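Local coordinates for protein pectinesterase A (Erwinia chrysanthemi, PDB 2NTP) that hydrolyses the methyl esters of galacturonosyl units in pectin, releasing methanol, probably as the first step in the maceration and soft-rotting of plant tissue, at residues 85-96 / 129-139; 39-48 / 64-72. All coordinates share one frame; numbering follows the deposited sequence.

Contact 1 of 2, residues 85-96 / 129-139. With ADA (alpha-D-galactopyranuronic acid), chain C; ADA (alpha-D-galactopyranuronic acid), chain B; ADA (alpha-D-galactopyranuronic acid), chain D.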
loop_
_atom_site.group_PDB
_atom_site.type_symbol
_atom_site.label_atom_id
_atom_site.label_comp_id
_atom_site.label_asym_id
_atom_site.label_seq_id
_atom_site.Cartn_x
_atom_site.Cartn_y
_atom_site.Cartn_z
ATOM N N THR A 85 1.938 6.174 -12.062
ATOM C CA THR A 85 1.589 5.476 -10.815
ATOM C C THR A 85 2.285 6.065 -9.582
ATOM O O THR A 85 1.612 6.480 -8.627
ATOM C CB THR A 85 1.828 3.959 -10.930
ATOM O OG1 THR A 85 1.016 3.438 -11.990
ATOM C CG2 THR A 85 1.457 3.240 -9.633
ATOM N N ALA A 86 3.617 6.121 -9.609
ATOM C CA ALA A 86 4.362 6.789 -8.542
ATOM C C ALA A 86 3.841 8.218 -8.321
ATOM O O ALA A 86 3.536 8.613 -7.187
ATOM C CB ALA A 86 5.864 6.785 -8.843
ATOM N N GLY A 87 3.691 8.962 -9.417
ATOM C CA GLY A 87 3.253 10.357 -9.376
ATOM C C GLY A 87 1.850 10.612 -8.859
ATOM O O GLY A 87 1.516 11.746 -8.517
ATOM N N SER A 88 1.030 9.565 -8.790
ATOM C CA SER A 88 -0.372 9.697 -8.376
ATOM C C SER A 88 -0.565 9.743 -6.861
ATOM O O SER A 88 -1.672 10.010 -6.382
ATOM C CB SER A 88 -1.199 8.536 -8.939
ATOM O OG SER A 88 -0.968 7.340 -8.203
ATOM N N SER A 89 0.502 9.465 -6.112
ATOM C CA SER A 89 0.381 9.234 -4.676
ATOM C C SER A 89 -0.074 10.465 -3.903
ATOM O O SER A 89 0.419 11.566 -4.135
ATOM C CB SER A 89 1.694 8.716 -4.094
ATOM O OG SER A 89 1.458 8.217 -2.785
ATOM N N THR A 90 -1.002 10.264 -2.968
ATOM C CA THR A 90 -1.437 11.355 -2.093
ATOM C C THR A 90 -0.293 11.743 -1.157
ATOM O O THR A 90 0.005 12.927 -0.993
ATOM C CB THR A 90 -2.712 10.985 -1.307
ATOM O OG1 THR A 90 -3.780 10.754 -2.234
ATOM C CG2 THR A 90 -3.123 12.114 -0.341
ATOM N N ILE A 91 0.343 10.741 -0.552
ATOM C CA ILE A 91 1.503 10.969 0.309
ATOM C C ILE A 91 2.681 10.136 -0.183
ATOM O O ILE A 91 2.548 8.936 -0.428
ATOM C CB ILE A 91 1.189 10.666 1.799
ATOM C CG1 ILE A 91 0.143 11.657 2.327
ATOM C CG2 ILE A 91 2.471 10.713 2.656
ATOM C CD1 ILE A 91 -0.196 11.494 3.808
ATOM N N THR A 92 3.823 10.799 -0.343
ATOM C CA THR A 92 5.059 10.152 -0.770
ATOM C C THR A 92 6.088 10.284 0.352
ATOM O O THR A 92 6.389 11.396 0.783
ATOM C CB THR A 92 5.590 10.797 -2.070
ATOM O OG1 THR A 92 4.618 10.642 -3.118
ATOM C CG2 THR A 92 6.898 10.159 -2.494
ATOM N N ILE A 93 6.608 9.152 0.831
ATOM C CA ILE A 93 7.630 9.165 1.885
ATOM C C ILE A 93 8.995 8.897 1.273
ATOM O O ILE A 93 9.274 7.778 0.824
ATOM C CB ILE A 93 7.349 8.123 3.015
ATOM C CG1 ILE A 93 5.923 8.251 3.568
ATOM C CG2 ILE A 93 8.407 8.238 4.126
ATOM C CD1 ILE A 93 5.592 9.600 4.201
ATOM N N SER A 94 9.827 9.938 1.239
ATOM C CA SER A 94 11.173 9.872 0.666
ATOM C C SER A 94 12.196 10.317 1.706
ATOM O O SER A 94 13.137 11.062 1.403
ATOM C CB SER A 94 11.272 10.759 -0.576
ATOM O OG SER A 94 10.441 10.267 -1.613
ATOM N N ALA A 95 11.980 9.871 2.939
ATOM C CA ALA A 95 12.863 10.183 4.055
ATOM C C ALA A 95 12.867 9.005 5.018
ATOM O O ALA A 95 12.024 8.107 4.927
ATOM C CB ALA A 95 12.402 11.440 4.759
ATOM N N LYS A 96 13.824 9.015 5.941
ATOM C CA LYS A 96 13.973 7.943 6.912
ATOM C C LYS A 96 13.289 8.288 8.224
ATOM O O LYS A 96 13.100 9.458 8.543
ATOM C CB LYS A 96 15.456 7.663 7.162
ATOM C CG LYS A 96 16.166 7.100 5.955
ATOM C CD LYS A 96 17.643 6.931 6.208
ATOM C CE LYS A 96 18.327 6.367 4.974
ATOM N NZ LYS A 96 18.055 7.205 3.772
ATOM N N GLN A 129 -4.562 3.269 -11.875
ATOM C CA GLN A 129 -3.857 3.206 -10.597
ATOM C C GLN A 129 -3.939 4.564 -9.909
ATOM O O GLN A 129 -3.861 5.607 -10.554
ATOM C CB GLN A 129 -2.413 2.699 -10.725
ATOM C CG GLN A 129 -1.637 3.097 -11.954
ATOM C CD GLN A 129 -2.052 2.367 -13.223
ATOM O OE1 GLN A 129 -2.714 2.941 -14.048
ATOM N NE2 GLN A 129 -1.644 1.106 -13.382
ATOM N N ALA A 130 -4.143 4.543 -8.596
ATOM C CA ALA A 130 -4.293 5.772 -7.830
ATOM C C ALA A 130 -3.830 5.513 -6.399
ATOM O O ALA A 130 -4.590 5.052 -5.541
ATOM C CB ALA A 130 -5.742 6.268 -7.880
ATOM N N VAL A 131 -2.558 5.812 -6.171
ATOM C CA VAL A 131 -1.869 5.472 -4.928
ATOM C C VAL A 131 -2.258 6.403 -3.776
ATOM O O VAL A 131 -2.291 7.618 -3.944
ATOM C CB VAL A 131 -0.338 5.502 -5.146
ATOM C CG1 VAL A 131 0.405 5.159 -3.856
ATOM C CG2 VAL A 131 0.073 4.546 -6.265
ATOM N N ALA A 132 -2.545 5.826 -2.608
ATOM C CA ALA A 132 -2.786 6.618 -1.400
ATOM C C ALA A 132 -1.464 6.959 -0.714
ATOM O O ALA A 132 -1.200 8.119 -0.393
ATOM C CB ALA A 132 -3.724 5.875 -0.431
ATOM N N LEU A 133 -0.630 5.939 -0.522
ATOM C CA LEU A 133 0.648 6.077 0.166
ATOM C C LEU A 133 1.755 5.368 -0.597
ATOM O O LEU A 133 1.609 4.202 -0.981
ATOM C CB LEU A 133 0.534 5.499 1.580
ATOM C CG LEU A 133 1.783 5.422 2.458
ATOM C CD1 LEU A 133 2.323 6.821 2.768
ATOM C CD2 LEU A 133 1.430 4.664 3.744
ATOM N N TYR A 134 2.862 6.076 -0.797
ATOM C CA TYR A 134 4.015 5.555 -1.517
ATOM C C TYR A 134 5.227 5.733 -0.620
ATOM O O TYR A 134 5.556 6.851 -0.238
ATOM C CB TYR A 134 4.188 6.324 -2.833
ATOM C CG TYR A 134 5.404 5.997 -3.692
ATOM C CD1 TYR A 134 6.012 4.740 -3.664
ATOM C CD2 TYR A 134 5.915 6.952 -4.578
ATOM C CE1 TYR A 134 7.112 4.456 -4.479
ATOM C CE2 TYR A 134 6.999 6.674 -5.388
ATOM C CZ TYR A 134 7.594 5.434 -5.335
ATOM O OH TYR A 134 8.679 5.175 -6.150
ATOM N N VAL A 135 5.852 4.620 -0.248
ATOM C CA VAL A 135 7.130 4.661 0.457
ATOM C C VAL A 135 8.188 4.362 -0.595
ATOM O O VAL A 135 8.173 3.290 -1.202
ATOM C CB VAL A 135 7.188 3.630 1.617
ATOM C CG1 VAL A 135 8.515 3.753 2.378
ATOM C CG2 VAL A 135 6.020 3.824 2.573
ATOM N N THR A 136 9.090 5.317 -0.830
ATOM C CA THR A 136 10.035 5.224 -1.952
ATOM C C THR A 136 11.327 4.503 -1.570
ATOM O O THR A 136 11.494 4.080 -0.431
ATOM C CB THR A 136 10.400 6.617 -2.523
ATOM O OG1 THR A 136 11.300 7.291 -1.629
ATOM C CG2 THR A 136 9.155 7.461 -2.732
ATOM N N LYS A 137 12.242 4.390 -2.529
ATOM C CA LYS A 137 13.569 3.805 -2.276
ATOM C C LYS A 137 14.378 4.556 -1.212
ATOM O O LYS A 137 15.270 3.975 -0.578
ATOM C CB LYS A 137 14.363 3.680 -3.579
ATOM C CG LYS A 137 13.743 2.717 -4.569
ATOM C CD LYS A 137 14.759 2.182 -5.557
ATOM C CE LYS A 137 14.139 1.106 -6.432
ATOM N NZ LYS A 137 15.175 0.324 -7.156
ATOM N N SER A 138 14.044 5.831 -1.007
ATOM C CA SER A 138 14.700 6.702 -0.023
ATOM C C SER A 138 13.983 6.649 1.319
ATOM O O SER A 138 14.358 7.336 2.285
ATOM C CB SER A 138 14.730 8.142 -0.535
ATOM O OG SER A 138 15.369 8.210 -1.794
ATOM N N GLY A 139 12.920 5.853 1.357
ATOM C CA GLY A 139 12.220 5.568 2.584
ATOM C C GLY A 139 12.825 4.323 3.192
ATOM O O GLY A 139 13.011 3.295 2.516
HETATM C C1 ADA C . 5.816 1.022 -14.228
HETATM C C2 ADA C . 7.175 0.709 -13.599
HETATM C C3 ADA C . 7.227 1.186 -12.146
HETATM C C4 ADA C . 6.809 2.656 -12.034
HETATM C C5 ADA C . 5.447 2.853 -12.700
HETATM C C6 ADA C . 5.006 4.292 -12.663
HETATM O O2 ADA C . 7.383 -0.704 -13.660
HETATM O O3 ADA C . 8.536 0.974 -11.592
HETATM O O4 ADA C . 7.757 3.507 -12.694
HETATM O O5 ADA C . 5.506 2.411 -14.064
HETATM O O6B ADA C . 5.132 4.941 -11.602
HETATM O O6A ADA C . 4.524 4.783 -13.704
HETATM C C1 ADA B . 2.079 -1.702 -12.528
HETATM C C2 ADA B . 2.174 -0.195 -12.264
HETATM C C3 ADA B . 2.338 0.549 -13.585
HETATM C C4 ADA B . 3.542 0.006 -14.356
HETATM C C5 ADA B . 3.381 -1.501 -14.567
HETATM C C6 ADA B . 4.578 -2.065 -15.275
HETATM O O2 ADA B . 0.996 0.280 -11.600
HETATM O O3 ADA B . 2.460 1.959 -13.360
HETATM O O4 ADA B . 4.758 0.245 -13.635
HETATM O O5 ADA B . 3.193 -2.172 -13.307
HETATM O O6B ADA B . 5.232 -2.978 -14.720
HETATM O O6A ADA B . 4.870 -1.593 -16.401
HETATM C C1 ADA D . -2.088 -2.792 -14.739
HETATM C C2 ADA D . -0.758 -2.943 -15.472
HETATM C C3 ADA D . 0.185 -3.835 -14.661
HETATM C C4 ADA D . 0.313 -3.303 -13.231
HETATM C C5 ADA D . -1.079 -3.223 -12.599
HETATM C C6 ADA D . -1.072 -2.704 -11.184
HETATM O O2 ADA D . -0.999 -3.501 -16.769
HETATM O O3 ADA D . 1.467 -3.898 -15.301
HETATM O O4 ADA D . 0.871 -1.984 -13.264
HETATM O O5 ADA D . -1.881 -2.340 -13.398
HETATM O O6B ADA D . -0.243 -3.132 -10.343
HETATM O O6A ADA D . -1.937 -1.849 -10.902
HETATM O O HOH W 1 16.438 8.948 2.469
#
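Ser89 and Tyr134 meet through similar torsions: OG of Ser89 lies anti to its backbone N (chi1 -167°), CG of Tyr134 likewise (chi1 176°), and the serine hydroxyl rests on CB of Tyr134, 3.3 Å from OG. That hydroxyl donates to Ile91 O from above the carbonyl plane, while Tyr134 N reaches the same oxygen from across the contact, 2.9 Å away, so two donors grip it. Strands 91-93 and 133-135 run parallel, neighbouring rungs of the right-handed beta-helix of pectinesterases. Ile91, Ile93 and Leu133 pack on one face; Thr92 and Tyr134 lie side by side on the other. There CG2 of Thr136 lies over one face of the Tyr134 ring, displaced toward its rim, and CB of Ala86 approaches CE2 obliquely at 3.6 Å; Tyr157 of the next rung stacks on the same tyrosine. Before the strands, Val131 N points almost straight at Ser88 OG (3.0 Å, 176°), which itself donates to Thr85 O. This end meets the pectin hexasaccharide: Ala86 N donates to O6B of ADA (chain C) at 2.8 Å. Gln129 NE2 donates to O2 of ADA (chain B) at 3.3 Å. The bonding between rungs thus runs into the substrate cleft, where a backbone N-H donates to a sugar carboxylate and the amide of Gln129, itself next to the proton donor Asp154, reaches a sugar hydroxyl over a longer bond.

Contact 2 of 2, residues 39-48 / 64-72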
loop_
_atom_site.group_PDB
_atom_site.type_symbol
_atom_site.label_atom_id
_atom_site.label_comp_id
_atom_site.label_asym_id
_atom_site.label_seq_id
_atom_site.Cartn_x
_atom_site.Cartn_y
_atom_site.Cartn_z
ATOM N N ILE A 39 -2.262 16.744 14.068
ATOM C CA ILE A 39 -3.260 17.132 13.076
ATOM C C ILE A 39 -4.657 16.930 13.664
ATOM O O ILE A 39 -5.103 15.799 13.851
ATOM C CB ILE A 39 -3.094 16.322 11.760
ATOM C CG1 ILE A 39 -1.675 16.483 11.196
ATOM C CG2 ILE A 39 -4.135 16.750 10.730
ATOM C CD1 ILE A 39 -1.302 15.452 10.121
ATOM N N LYS A 40 -5.345 18.032 13.968
ATOM C CA LYS A 40 -6.706 17.957 14.508
ATOM C C LYS A 40 -7.697 17.471 13.452
ATOM O O LYS A 40 -7.436 17.603 12.249
ATOM C CB LYS A 40 -7.146 19.319 15.070
ATOM C CG LYS A 40 -6.335 19.800 16.266
ATOM C CD LYS A 40 -6.755 19.088 17.552
ATOM C CE LYS A 40 -6.276 19.833 18.791
ATOM N NZ LYS A 40 -7.055 21.086 19.023
ATOM N N ASN A 41 -8.818 16.907 13.908
ATOM C CA ASN A 41 -9.860 16.362 13.033
ATOM C C ASN A 41 -10.246 17.303 11.898
ATOM O O ASN A 41 -10.388 18.516 12.097
ATOM C CB ASN A 41 -11.111 15.979 13.834
ATOM C CG ASN A 41 -10.924 14.713 14.655
ATOM O OD1 ASN A 41 -10.138 13.836 14.302
ATOM N ND2 ASN A 41 -11.658 14.612 15.756
ATOM N N GLY A 42 -10.400 16.730 10.714
ATOM C CA GLY A 42 -10.749 17.484 9.517
ATOM C C GLY A 42 -10.274 16.732 8.293
ATOM O O GLY A 42 -9.466 15.809 8.404
ATOM N N VAL A 43 -10.793 17.120 7.131
ATOM C CA VAL A 43 -10.358 16.552 5.857
ATOM C C VAL A 43 -9.438 17.565 5.186
ATOM O O VAL A 43 -9.862 18.665 4.801
ATOM C CB VAL A 43 -11.552 16.186 4.931
ATOM C CG1 VAL A 43 -11.060 15.639 3.595
ATOM C CG2 VAL A 43 -12.463 15.175 5.608
ATOM N N TYR A 44 -8.174 17.186 5.068
ATOM C CA TYR A 44 -7.148 18.041 4.487
ATOM C C TYR A 44 -6.881 17.613 3.053
ATOM O O TYR A 44 -6.304 16.549 2.803
ATOM C CB TYR A 44 -5.885 18.005 5.353
ATOM C CG TYR A 44 -6.153 18.467 6.772
ATOM C CD1 TYR A 44 -6.673 17.591 7.732
ATOM C CD2 TYR A 44 -5.923 19.794 7.147
ATOM C CE1 TYR A 44 -6.942 18.021 9.034
ATOM C CE2 TYR A 44 -6.190 20.229 8.441
ATOM C CZ TYR A 44 -6.694 19.342 9.376
ATOM O OH TYR A 44 -6.948 19.784 10.656
ATOM N N ASN A 45 -7.340 18.434 2.110
ATOM C CA ASN A 45 -7.172 18.142 0.687
ATOM C C ASN A 45 -5.781 18.566 0.222
ATOM O O ASN A 45 -5.585 19.663 -0.320
ATOM C CB ASN A 45 -8.283 18.807 -0.137
ATOM C CG ASN A 45 -8.183 18.507 -1.629
ATOM O OD1 ASN A 45 -8.579 19.330 -2.460
ATOM N ND2 ASN A 45 -7.668 17.328 -1.977
ATOM N N GLU A 46 -4.817 17.683 0.463
ATOM C CA GLU A 46 -3.412 17.982 0.245
ATOM C C GLU A 46 -2.686 16.777 -0.320
ATOM O O GLU A 46 -3.060 15.630 -0.052
ATOM C CB GLU A 46 -2.741 18.381 1.562
ATOM C CG GLU A 46 -3.339 19.604 2.229
ATOM C CD GLU A 46 -2.549 20.037 3.439
ATOM O OE1 GLU A 46 -1.316 20.183 3.310
ATOM O OE2 GLU A 46 -3.166 20.241 4.505
ATOM N N ARG A 47 -1.652 17.057 -1.102
ATOM C CA ARG A 47 -0.687 16.054 -1.515
ATOM C C ARG A 47 0.658 16.426 -0.895
ATOM O O ARG A 47 1.071 17.597 -0.933
ATOM C CB ARG A 47 -0.595 15.994 -3.034
ATOM C CG ARG A 47 -1.946 15.772 -3.706
ATOM C CD ARG A 47 -1.789 15.545 -5.191
ATOM N NE ARG A 47 -1.031 14.329 -5.444
ATOM C CZ ARG A 47 -0.352 14.069 -6.555
ATOM N NH1 ARG A 47 -0.312 14.945 -7.558
ATOM N NH2 ARG A 47 0.302 12.925 -6.658
ATOM N N LEU A 48 1.321 15.434 -0.308
ATOM C CA LEU A 48 2.536 15.668 0.467
ATOM C C LEU A 48 3.695 14.802 0.004
ATOM O O LEU A 48 3.510 13.631 -0.333
ATOM C CB LEU A 48 2.275 15.412 1.956
ATOM C CG LEU A 48 1.080 16.116 2.607
ATOM C CD1 LEU A 48 0.779 15.504 3.971
ATOM C CD2 LEU A 48 1.309 17.618 2.716
ATOM N N GLY A 64 -11.392 10.636 12.076
ATOM C CA GLY A 64 -11.646 12.058 11.815
ATOM C C GLY A 64 -10.543 12.907 11.207
ATOM O O GLY A 64 -10.817 13.998 10.684
ATOM N N ALA A 65 -9.298 12.437 11.289
ATOM C CA ALA A 65 -8.167 13.168 10.726
ATOM C C ALA A 65 -7.776 12.525 9.399
ATOM O O ALA A 65 -7.200 11.439 9.380
ATOM C CB ALA A 65 -6.994 13.182 11.696
ATOM N N VAL A 66 -8.115 13.200 8.301
ATOM C CA VAL A 66 -7.999 12.625 6.956
ATOM C C VAL A 66 -7.143 13.501 6.048
ATOM O O VAL A 66 -7.333 14.722 5.983
ATOM C CB VAL A 66 -9.401 12.422 6.287
ATOM C CG1 VAL A 66 -9.268 11.739 4.930
ATOM C CG2 VAL A 66 -10.330 11.604 7.179
ATOM N N ILE A 67 -6.203 12.865 5.348
ATOM C CA ILE A 67 -5.412 13.513 4.306
ATOM C C ILE A 67 -5.823 12.861 2.992
ATOM O O ILE A 67 -5.695 11.651 2.832
ATOM C CB ILE A 67 -3.890 13.329 4.539
ATOM C CG1 ILE A 67 -3.532 13.673 5.994
ATOM C CG2 ILE A 67 -3.082 14.147 3.525
ATOM C CD1 ILE A 67 -2.106 13.291 6.414
ATOM N N ALA A 68 -6.341 13.662 2.066
ATOM C CA ALA A 68 -6.967 13.117 0.863
ATOM C C ALA A 68 -6.741 13.971 -0.375
ATOM O O ALA A 68 -6.761 15.203 -0.311
ATOM C CB ALA A 68 -8.461 12.930 1.098
ATOM N N ALA A 69 -6.518 13.300 -1.499
ATOM C CA ALA A 69 -6.488 13.947 -2.810
ATOM C C ALA A 69 -6.866 12.927 -3.878
ATOM O O ALA A 69 -6.658 11.723 -3.695
ATOM C CB ALA A 69 -5.116 14.545 -3.096
ATOM N N ALA A 70 -7.428 13.412 -4.983
ATOM C CA ALA A 70 -7.827 12.546 -6.090
ATOM C C ALA A 70 -6.867 12.675 -7.267
ATOM O O ALA A 70 -6.821 13.716 -7.936
ATOM C CB ALA A 70 -9.258 12.856 -6.522
ATOM N N THR A 71 -6.090 11.620 -7.514
ATOM C CA THR A 71 -5.130 11.609 -8.621
ATOM C C THR A 71 -4.941 10.189 -9.141
ATOM O O THR A 71 -4.528 9.307 -8.384
ATOM C CB THR A 71 -3.734 12.162 -8.189
ATOM O OG1 THR A 71 -3.890 13.253 -7.267
ATOM C CG2 THR A 71 -2.912 12.612 -9.401
ATOM N N ALA A 72 -5.251 9.963 -10.418
ATOM C CA ALA A 72 -4.929 8.679 -11.051
ATOM C C ALA A 72 -3.640 8.797 -11.852
ATOM O O ALA A 72 -3.207 9.910 -12.176
ATOM C CB ALA A 72 -6.071 8.210 -11.948
HETATM O O HOH W 2 -7.667 16.291 -4.989
#
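Strands 42-45 and 65-69 run parallel with their axes 4.7 Å apart and 26° between them, successive rungs at one end of a sheet of the right-handed parallel beta-helix. The backbone ladder alternates Gly42 N to Gly64 O, Val66 N to Gly42 O, Tyr44 N to Val66 O (2.8 Å, 176°) and Ala68 N to Tyr44 O. Val43 and Val66 point the same way, CG2 of the first 4.2 Å from CB of the second. On the other face Ile67 turns inward: it crosses Leu48 at about a right angle, CG2 against CD1, and Ile21 of helix 21-26 covers both. The Tyr44 ring presents its edge to Val66 O, 3.4 Å from CD1, and its hydroxyl donates back to Lys40 O. Past the end of strand 42-45, CG of Arg47 packs on CB of Ala69 at 3.5 Å; a bend at chi3 (63°) carries the guanidinium past Thr71, whose OG1 lies over one face, toward its rim, while NH2 bonds to Gly87 O and Ser89 O. At the centre of an inverse gamma turn, Asn45 sends ND2 to Ala68 O (2.8 Å), the acceptor lying in its amide plane, and a water bridges this same ND2 to Ala70 N.

How the contacts relate
Contact 1 is buried near the middle of the chain, its centre about 9 Å from that of the chain; contact 2, whose centre is about 17 Å from it, is partly buried. Both join parallel rungs, but on different sheets: 42-45 begins one sheet, whereas 91-93 lies inside another that starts at 48-50. The end of segment 39-48 ties contact 2 to contact 1, since Leu48 O probably accepts a hydrogen bond from Thr92 N and Arg47 reaches the short helix 84-87. Leu48, Ile67 and Ile91 meet in the interior, sharing apolar packing between the contacts. Their polar chemistry differs: at 85-96 / 129-139 it extends to sugar carboxylate and hydroxyl, while at 39-48 / 64-72 an asparagine and a water finish the C-terminal end of a strand pair.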